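Local coordinates for aldolase (Klebsiella pneumoniae, PDB 6VOQ), which is a zinc-binding member of the class II aldolase and adducin family whose assembly holds four copies of the chain, at residues Gly15-Leu18 and Phe19-Tyr23; Glu172-Asn175 and Asn176-Leu180; Thr183-Leu186 and Ile187-Gly191. All coordinates share one frame; numbering follows the deposited sequence.

Interaction 1: Gly15-Leu18 and Phe19-Tyr23; sequences GASL and FSRGY
Tyr23 folds back on Leu18 where helix 4-20 ends in a Schellman motif. Gly22, with its positive phi of 92°, turns the chain so that Tyr23 N points back to Leu18 O, a weak bond of 3.0 Å, while inside this turn Gly22 N is bonded to Phe19 O at 3.2 Å. One turn earlier, Ala16 O accepts two donors from Ser20, the backbone N at 2.9 Å and OG at 3.1 Å, which approach from opposite faces of the carbonyl plane. The serine hydroxyl can turn back to the helix because chi1 of 65° sets OG between its own N and carbonyl carbon.

Ser17 O is likewise gripped twice by one residue. Arg21 N reaches it at 3.3 Å and Arg21 NE at 2.9 Å, again from opposite faces, and both donors stand well out of the carbonyl plane. The arginine chain achieves this by bending at chi3 (-52°), which swings NE back to the helix end and brings it near Ser17 OG as well, where the bond is weak. The guanidinium NH2, on the Ser17 side, makes a salt bridge to Glu178 OE2 of helix 170-190, and Phe19 of a second subunit packs on both Ser17 and Arg21. The group is therefore held from the helix end and from the neighbouring helix together.

Beside these polar bonds, Leu18 crosses Tyr23 at about a right angle, with CD2 4.0 Å from Tyr23 CB, and the leucine also rests on Thr174. The phenol ring presents its edge to Leu18 O, and its CE1 atom lies 3.5 Å above one face of the Arg21 guanidinium, displaced from the centre of the group.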
ATOM      1  N   GLY A  15       8.868  15.666   1.566  1.00 33.69           N
ATOM      2  CA  GLY A  15       9.660  14.482   1.259  1.00 26.51           C
ATOM      3  C   GLY A  15       9.275  13.282   2.105  1.00 31.06           C
ATOM      4  O   GLY A  15       9.039  12.191   1.582  1.00 35.41           O
ATOM      5  N   ALA A  16       9.176  13.474   3.420  1.00 32.44           N
ATOM      6  CA  ALA A  16       8.823  12.379   4.319  1.00 37.99           C
ATOM      7  C   ALA A  16       7.435  11.828   4.006  1.00 39.09           C
ATOM      8  O   ALA A  16       7.223  10.610   4.040  1.00 43.79           O
ATOM      9  CB  ALA A  16       8.898  12.854   5.775  1.00 32.33           C
ATOM     10  N   SER A  17       6.480  12.713   3.704  1.00 40.25           N
ATOM     11  CA  SER A  17       5.121  12.289   3.380  1.00 36.90           C
ATOM     12  C   SER A  17       5.093  11.470   2.098  1.00 34.45           C
ATOM     13  O   SER A  17       4.369  10.470   2.006  1.00 38.57           O
ATOM     14  CB  SER A  17       4.212  13.513   3.253  1.00 33.90           C
ATOM     15  OG  SER A  17       2.850  13.148   3.146  1.00 43.82           O
ATOM     16  N   LEU A  18       5.882  11.878   1.103  1.00 29.92           N
ATOM     17  CA  LEU A  18       5.948  11.132  -0.149  1.00 31.58           C
ATOM     18  C   LEU A  18       6.638   9.788   0.052  1.00 35.11           C
ATOM     19  O   LEU A  18       6.227   8.779  -0.534  1.00 41.12           O
ATOM     20  CB  LEU A  18       6.679  11.951  -1.213  1.00 28.79           C
ATOM     21  CG  LEU A  18       6.006  13.238  -1.679  1.00 31.86           C
ATOM     22  CD1 LEU A  18       6.976  14.053  -2.514  1.00 26.26           C
ATOM     23  CD2 LEU A  18       4.730  12.938  -2.453  1.00 30.66           C
ATOM     24  N   PHE A  19       7.684   9.753   0.881  1.00 33.24           N
ATOM     25  CA  PHE A  19       8.410   8.506   1.092  1.00 33.80           C
ATOM     26  C   PHE A  19       7.583   7.515   1.894  1.00 38.96           C
ATOM     27  O   PHE A  19       7.495   6.336   1.533  1.00 35.99           O
ATOM     28  CB  PHE A  19       9.733   8.772   1.800  1.00 29.64           C
ATOM     29  CG  PHE A  19      10.622   7.559   1.905  1.00 37.26           C
ATOM     30  CD1 PHE A  19      11.486   7.218   0.866  1.00 36.70           C
ATOM     31  CD2 PHE A  19      10.611   6.769   3.040  1.00 40.83           C
ATOM     32  CE1 PHE A  19      12.323   6.112   0.964  1.00 36.45           C
ATOM     33  CE2 PHE A  19      11.442   5.661   3.141  1.00 48.03           C
ATOM     34  CZ  PHE A  19      12.299   5.335   2.101  1.00 42.24           C
ATOM     35  N   SER A  20       6.976   7.968   2.991  1.00 38.68           N
ATOM     36  CA  SER A  20       6.238   7.032   3.831  1.00 42.80           C
ATOM     37  C   SER A  20       5.032   6.453   3.103  1.00 33.64           C
ATOM     38  O   SER A  20       4.614   5.330   3.403  1.00 38.68           O
ATOM     39  CB  SER A  20       5.803   7.713   5.129  1.00 43.31           C
ATOM     40  OG  SER A  20       4.881   8.751   4.861  1.00 52.83           O
ATOM     41  N   ARG A  21       4.471   7.182   2.139  1.00 45.52           N
ATOM     42  CA  ARG A  21       3.275   6.732   1.443  1.00 45.46           C
ATOM     43  C   ARG A  21       3.573   6.078   0.102  1.00 42.32           C
ATOM     44  O   ARG A  21       2.644   5.791  -0.652  1.00 41.08           O
ATOM     45  CB  ARG A  21       2.295   7.890   1.274  1.00 45.14           C
ATOM     46  CG  ARG A  21       1.617   8.275   2.583  1.00 46.52           C
ATOM     47  CD  ARG A  21       0.749   9.497   2.423  1.00 48.15           C
ATOM     48  NE  ARG A  21       1.474  10.601   1.801  1.00 37.73           N
ATOM     49  CZ  ARG A  21       1.006  11.311   0.779  1.00 38.80           C
ATOM     50  NH1 ARG A  21      -0.193  11.037   0.276  1.00 37.18           N
ATOM     51  NH2 ARG A  21       1.726  12.300   0.268  1.00 33.46           N
ATOM     52  N   GLY A  22       4.838   5.811  -0.203  1.00 47.70           N
ATOM     53  CA  GLY A  22       5.183   4.957  -1.318  1.00 40.94           C
ATOM     54  C   GLY A  22       5.412   5.663  -2.635  1.00 40.10           C
ATOM     55  O   GLY A  22       5.788   5.002  -3.610  1.00 44.88           O
ATOM     56  N   TYR A  23       5.195   6.981  -2.698  1.00 36.82           N
ATOM     57  CA  TYR A  23       5.444   7.731  -3.924  1.00 34.65           C
ATOM     58  C   TYR A  23       6.924   7.768  -4.275  1.00 34.62           C
ATOM     59  O   TYR A  23       7.275   7.878  -5.453  1.00 42.90           O
ATOM     60  CB  TYR A  23       4.912   9.155  -3.790  1.00 35.41           C
ATOM     61  CG  TYR A  23       3.421   9.238  -3.700  1.00 40.07           C
ATOM     62  CD1 TYR A  23       2.780   9.226  -2.461  1.00 45.61           C
ATOM     63  CD2 TYR A  23       2.643   9.325  -4.852  1.00 40.00           C
ATOM     64  CE1 TYR A  23       1.404   9.297  -2.367  1.00 47.97           C
ATOM     65  CE2 TYR A  23       1.266   9.387  -4.772  1.00 45.69           C
ATOM     66  CZ  TYR A  23       0.649   9.376  -3.524  1.00 48.09           C
ATOM     67  OH  TYR A  23      -0.722   9.445  -3.431  1.00 50.24           O
TER

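Interaction 2: Glu172-Asn175 and Asn176-Leu180; sequences EATN and NTEEL
Thr177 binds the backbone one turn behind it twice: OG1 donates to Ala173 O at 2.7 Å, and the amide N reaches the same oxygen at 2.8 Å from the opposite face of the carbonyl plane. With chi1 at -56°, OG1 sits beside its own backbone N, which folds the buried hydroxyl back along helix 170-190 and supplies it with an acceptor. Regular alpha-helical bonds flank this pair, among them Asn176 N to Glu172 O and Glu178 N to Thr174 O, both 2.8 Å.

Several polar side chains find their partners beyond this turn. Asn176 ND2 donates to Thr166 O, and Glu172 OE1 accepts from Ser168 N; between themselves the amide and carboxylate only pass, their planes 75° apart. Glu178 gives OE2 to a salt bridge with Arg21. Its OE1 lies 3.5 Å from Asn175 OD1, two acceptors that are not bonded, their group planes only 10° apart, and 3.8 Å from Thr174 CG2, the threonine and glutamate side chains lying side by side and pointing the same way.

Ala173, Thr174 and Thr177 lie against Val93 of strand 91-94, the strand that also carries the zinc ligand His94. Asn176, Thr177 and Leu180 pack on Val165 of strand 162-167, while Asn175 and Glu179 meet Arg125 of helix 121-125.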
ATOM      1  N   GLU A 172       1.405  22.520  -3.730  1.00 36.87           N
ATOM      2  CA  GLU A 172       0.534  22.441  -4.896  1.00 31.70           C
ATOM      3  C   GLU A 172       1.129  21.524  -5.958  1.00 33.99           C
ATOM      4  O   GLU A 172       0.404  20.757  -6.602  1.00 35.94           O
ATOM      5  CB  GLU A 172       0.281  23.838  -5.455  1.00 53.55           C
ATOM      6  CG  GLU A 172      -1.033  23.975  -6.217  1.00 71.71           C
ATOM      7  CD  GLU A 172      -0.837  24.381  -7.678  1.00 80.80           C
ATOM      8  OE1 GLU A 172       0.303  24.715  -8.070  1.00 77.89           O
ATOM      9  OE2 GLU A 172      -1.830  24.362  -8.438  1.00 86.95           O
ATOM     10  N   ALA A 173       2.449  21.579  -6.144  1.00 28.68           N
ATOM     11  CA  ALA A 173       3.100  20.652  -7.062  1.00 30.92           C
ATOM     12  C   ALA A 173       2.983  19.218  -6.558  1.00 31.92           C
ATOM     13  O   ALA A 173       2.800  18.286  -7.350  1.00 34.27           O
ATOM     14  CB  ALA A 173       4.566  21.049  -7.258  1.00 23.37           C
ATOM     15  N   THR A 174       3.058  19.024  -5.239  1.00 26.74           N
ATOM     16  CA  THR A 174       2.877  17.687  -4.686  1.00 29.03           C
ATOM     17  C   THR A 174       1.449  17.196  -4.888  1.00 33.14           C
ATOM     18  O   THR A 174       1.228  16.026  -5.219  1.00 31.57           O
ATOM     19  CB  THR A 174       3.231  17.691  -3.208  1.00 34.13           C
ATOM     20  OG1 THR A 174       4.558  18.206  -3.054  1.00 36.68           O
ATOM     21  CG2 THR A 174       3.153  16.293  -2.652  1.00 28.78           C
ATOM     22  N   ASN A 175       0.468  18.077  -4.691  1.00 29.26           N
ATOM     23  CA  ASN A 175      -0.921  17.708  -4.940  1.00 28.93           C
ATOM     24  C   ASN A 175      -1.151  17.406  -6.416  1.00 27.70           C
ATOM     25  O   ASN A 175      -1.841  16.439  -6.754  1.00 29.18           O
ATOM     26  CB  ASN A 175      -1.862  18.820  -4.467  1.00 33.62           C
ATOM     27  CG  ASN A 175      -1.904  18.957  -2.953  1.00 41.68           C
ATOM     28  OD1 ASN A 175      -1.420  18.092  -2.219  1.00 45.40           O
ATOM     29  ND2 ASN A 175      -2.491  20.054  -2.476  1.00 44.73           N
ATOM     30  N   ASN A 176      -0.579  18.219  -7.310  1.00 31.27           N
ATOM     31  CA  ASN A 176      -0.641  17.907  -8.738  1.00 34.05           C
ATOM     32  C   ASN A 176      -0.022  16.551  -9.041  1.00 31.21           C
ATOM     33  O   ASN A 176      -0.572  15.776  -9.829  1.00 31.05           O
ATOM     34  CB  ASN A 176       0.074  18.980  -9.549  1.00 28.17           C
ATOM     35  CG  ASN A 176      -0.615  20.305  -9.470  1.00 29.93           C
ATOM     36  OD1 ASN A 176      -1.782  20.385  -9.092  1.00 34.26           O
ATOM     37  ND2 ASN A 176       0.094  21.361  -9.836  1.00 31.48           N
ATOM     38  N   THR A 177       1.137  16.265  -8.441  1.00 21.74           N
ATOM     39  CA  THR A 177       1.791  14.984  -8.655  1.00 24.97           C
ATOM     40  C   THR A 177       0.931  13.842  -8.148  1.00 28.34           C
ATOM     41  O   THR A 177       0.800  12.809  -8.816  1.00 29.86           O
ATOM     42  CB  THR A 177       3.155  14.956  -7.959  1.00 25.09           C
ATOM     43  OG1 THR A 177       3.942  16.057  -8.417  1.00 29.13           O
ATOM     44  CG2 THR A 177       3.877  13.667  -8.276  1.00 23.81           C
ATOM     45  N   GLU A 178       0.347  14.004  -6.960  1.00 28.83           N
ATOM     46  CA  GLU A 178      -0.482  12.942  -6.414  1.00 30.97           C
ATOM     47  C   GLU A 178      -1.721  12.733  -7.268  1.00 23.17           C
ATOM     48  O   GLU A 178      -2.150  11.595  -7.471  1.00 30.68           O
ATOM     49  CB  GLU A 178      -0.859  13.255  -4.972  1.00 32.59           C
ATOM     50  CG  GLU A 178       0.271  13.030  -4.013  1.00 30.66           C
ATOM     51  CD  GLU A 178       0.011  13.652  -2.674  1.00 45.09           C
ATOM     52  OE1 GLU A 178      -0.399  14.822  -2.643  1.00 54.85           O
ATOM     53  OE2 GLU A 178       0.213  12.973  -1.655  1.00 59.43           O
ATOM     54  N   GLU A 179      -2.304  13.819  -7.778  1.00 23.74           N
ATOM     55  CA  GLU A 179      -3.443  13.687  -8.676  1.00 28.16           C
ATOM     56  C   GLU A 179      -3.043  12.979  -9.966  1.00 32.57           C
ATOM     57  O   GLU A 179      -3.769  12.107 -10.452  1.00 29.31           O
ATOM     58  CB  GLU A 179      -4.040  15.061  -8.965  1.00 26.86           C
ATOM     59  CG  GLU A 179      -5.363  15.011  -9.705  1.00 46.72           C
ATOM     60  CD  GLU A 179      -6.461  14.356  -8.885  1.00 62.19           C
ATOM     61  OE1 GLU A 179      -6.553  14.647  -7.669  1.00 66.04           O
ATOM     62  OE2 GLU A 179      -7.221  13.538  -9.454  1.00 63.01           O
ATOM     63  N   LEU A 180      -1.879  13.324 -10.521  1.00 31.04           N
ATOM     64  CA  LEU A 180      -1.419  12.669 -11.739  1.00 30.37           C
ATOM     65  C   LEU A 180      -1.163  11.190 -11.503  1.00 29.38           C
ATOM     66  O   LEU A 180      -1.558  10.349 -12.318  1.00 32.62           O
ATOM     67  CB  LEU A 180      -0.151  13.340 -12.250  1.00 24.57           C
ATOM     68  CG  LEU A 180      -0.348  14.525 -13.163  1.00 30.13           C
ATOM     69  CD1 LEU A 180       0.974  15.269 -13.260  1.00 29.26           C
ATOM     70  CD2 LEU A 180      -0.852  14.051 -14.530  1.00 26.79           C
TER

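Interaction 3: Thr183-Leu186 and Ile187-Gly191; sequences TARL and IFTLG
Ile187 lays its longer branch back over the preceding turn: CG1 lies 3.5 Å from Thr183 O, and CD1 continues past that oxygen to within 4.2 Å of Ala184 CA. The first torsion, chi1 -68°, places CG1 beside the backbone N, on the side facing Thr183, while Ile187 N donates to the same Thr183 O. Phe188 approaches Ala184 O with its ring edge; CD2 is 3.4 Å from the oxygen, which lies near the ring plane, and the backbone bond from Phe188 N to that carbonyl is weak. Helical bonding is firmer on the next residues, and Leu190 N comes to 2.7 Å from Leu186 O, with the leucine CG also close against that oxygen.

This is the C-terminal end of helix 170-190, the long helix of the class II aldolase and adducin domain. Gly191 leaves the helix with a positive phi of 62°, yet its N still bonds to Ile187 O, closing the last turn. Phe118, from a loop, touches both Leu186 and Ile187, and Ala102 of helix 98-104 meets the Phe188 ring.

Arg185 and Thr189, with Leu186 and Leu190, meet a second subunit. Thr189 N donates to Arg185 O at 2.9 Å, in the carbonyl plane. Thr189 OG1 lies 3.0 Å from the same Arg185 O and is hydrogen-bonded with His98 NE2 of the second subunit. Arg185 runs out almost fully extended, with chi1 at -176°, and its CG passes 4.2 Å from Thr189 OG1 before NH2 makes a weak hydrogen bond to Tyr99 OH of the second subunit.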
ATOM      1  N   THR A 183      -4.277   9.292 -11.306  1.00 26.01           N
ATOM      2  CA  THR A 183      -4.884   9.133 -12.621  1.00 25.05           C
ATOM      3  C   THR A 183      -4.156   8.073 -13.444  1.00 25.73           C
ATOM      4  O   THR A 183      -4.794   7.248 -14.106  1.00 25.78           O
ATOM      5  CB  THR A 183      -4.913  10.476 -13.350  1.00 31.07           C
ATOM      6  OG1 THR A 183      -5.813  11.355 -12.665  1.00 40.59           O
ATOM      7  CG2 THR A 183      -5.401  10.297 -14.778  1.00 32.61           C
ATOM      8  N   ALA A 184      -2.824   8.068 -13.403  1.00 24.62           N
ATOM      9  CA  ALA A 184      -2.071   7.006 -14.055  1.00 20.68           C
ATOM     10  C   ALA A 184      -2.415   5.651 -13.454  1.00 21.89           C
ATOM     11  O   ALA A 184      -2.596   4.669 -14.177  1.00 24.80           O
ATOM     12  CB  ALA A 184      -0.571   7.283 -13.943  1.00 30.56           C
ATOM     13  N   ARG A 185      -2.549   5.592 -12.133  1.00 21.46           N
ATOM     14  CA  ARG A 185      -2.919   4.338 -11.495  1.00 24.69           C
ATOM     15  C   ARG A 185      -4.293   3.867 -11.968  1.00 27.79           C
ATOM     16  O   ARG A 185      -4.517   2.667 -12.170  1.00 28.05           O
ATOM     17  CB  ARG A 185      -2.881   4.515  -9.976  1.00 20.91           C
ATOM     18  CG  ARG A 185      -3.162   3.238  -9.206  1.00 26.38           C
ATOM     19  CD  ARG A 185      -3.248   3.514  -7.737  1.00 25.19           C
ATOM     20  NE  ARG A 185      -3.554   2.319  -6.973  1.00 29.66           N
ATOM     21  CZ  ARG A 185      -4.051   2.352  -5.742  1.00 31.19           C
ATOM     22  NH1 ARG A 185      -4.295   3.515  -5.164  1.00 29.31           N
ATOM     23  NH2 ARG A 185      -4.310   1.230  -5.093  1.00 34.68           N
ATOM     24  N   LEU A 186      -5.223   4.800 -12.158  1.00 27.77           N
ATOM     25  CA  LEU A 186      -6.545   4.422 -12.626  1.00 25.30           C
ATOM     26  C   LEU A 186      -6.483   3.810 -14.012  1.00 28.04           C
ATOM     27  O   LEU A 186      -7.250   2.889 -14.314  1.00 32.36           O
ATOM     28  CB  LEU A 186      -7.467   5.634 -12.626  1.00 26.74           C
ATOM     29  CG  LEU A 186      -7.973   6.013 -11.250  1.00 30.06           C
ATOM     30  CD1 LEU A 186      -8.495   7.438 -11.279  1.00 25.20           C
ATOM     31  CD2 LEU A 186      -9.048   5.031 -10.843  1.00 24.84           C
ATOM     32  N   ILE A 187      -5.582   4.307 -14.864  1.00 24.89           N
ATOM     33  CA  ILE A 187      -5.408   3.722 -16.188  1.00 23.60           C
ATOM     34  C   ILE A 187      -5.115   2.232 -16.065  1.00 23.55           C
ATOM     35  O   ILE A 187      -5.799   1.394 -16.664  1.00 24.54           O
ATOM     36  CB  ILE A 187      -4.302   4.469 -16.955  1.00 26.55           C
ATOM     37  CG1 ILE A 187      -4.766   5.885 -17.286  1.00 32.42           C
ATOM     38  CG2 ILE A 187      -3.936   3.739 -18.240  1.00 25.95           C
ATOM     39  CD1 ILE A 187      -3.696   6.775 -17.868  1.00 32.34           C
ATOM     40  N   PHE A 188      -4.132   1.870 -15.241  1.00 25.86           N
ATOM     41  CA  PHE A 188      -3.767   0.460 -15.147  1.00 27.62           C
ATOM     42  C   PHE A 188      -4.813  -0.346 -14.407  1.00 23.11           C
ATOM     43  O   PHE A 188      -5.003  -1.527 -14.710  1.00 37.50           O
ATOM     44  CB  PHE A 188      -2.396   0.318 -14.503  1.00 25.31           C
ATOM     45  CG  PHE A 188      -1.293   0.746 -15.411  1.00 31.72           C
ATOM     46  CD1 PHE A 188      -0.782  -0.130 -16.354  1.00 26.18           C
ATOM     47  CD2 PHE A 188      -0.813   2.046 -15.369  1.00 23.53           C
ATOM     48  CE1 PHE A 188       0.224   0.274 -17.210  1.00 32.14           C
ATOM     49  CE2 PHE A 188       0.185   2.453 -16.210  1.00 24.69           C
ATOM     50  CZ  PHE A 188       0.714   1.565 -17.137  1.00 26.90           C
ATOM     51  N   THR A 189      -5.531   0.281 -13.477  1.00 26.84           N
ATOM     52  CA  THR A 189      -6.631  -0.399 -12.801  1.00 22.75           C
ATOM     53  C   THR A 189      -7.781  -0.680 -13.762  1.00 28.38           C
ATOM     54  O   THR A 189      -8.358  -1.773 -13.763  1.00 24.02           O
ATOM     55  CB  THR A 189      -7.118   0.453 -11.629  1.00 26.92           C
ATOM     56  OG1 THR A 189      -6.079   0.545 -10.644  1.00 22.87           O
ATOM     57  CG2 THR A 189      -8.376  -0.156 -11.003  1.00 23.62           C
ATOM     58  N   LEU A 190      -8.145   0.312 -14.572  1.00 25.45           N
ATOM     59  CA  LEU A 190      -9.252   0.118 -15.492  1.00 25.17           C
ATOM     60  C   LEU A 190      -8.898  -0.891 -16.568  1.00 27.64           C
ATOM     61  O   LEU A 190      -9.767  -1.654 -16.999  1.00 34.45           O
ATOM     62  CB  LEU A 190      -9.662   1.454 -16.102  1.00 26.57           C
ATOM     63  CG  LEU A 190     -10.312   2.391 -15.079  1.00 26.12           C
ATOM     64  CD1 LEU A 190     -10.384   3.821 -15.598  1.00 27.13           C
ATOM     65  CD2 LEU A 190     -11.695   1.867 -14.725  1.00 27.36           C
ATOM     66  N   GLY A 191      -7.631  -0.930 -16.985  1.00 30.89           N
ATOM     67  CA  GLY A 191      -7.191  -1.972 -17.896  1.00 28.73           C
ATOM     68  C   GLY A 191      -7.926  -1.902 -19.219  1.00 33.02           C
ATOM     69  O   GLY A 191      -8.104  -0.828 -19.803  1.00 33.01           O
TER

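Overall arrangement
Along the chain the three contacts come in series, interaction 1 at the end of helix 4-20 and interactions 2 and 3 successively on helix 170-190. The centres of interactions 1 and 2 are about 13 Å apart, and the two touch through the Arg21-Glu178 salt bridge and through Tyr23 and Leu18, so the end of the first helix is tied to the first half of the long one. The centre of interaction 3 lies about 16 Å and 20 Å from the centres of interactions 2 and 1, and it does not touch interaction 1. Interaction 2 packs on the central strands, and all three contacts meet the second subunit, so helix 170-190 lies on the sheet and, with the end of helix 4-20, also borders the second subunit.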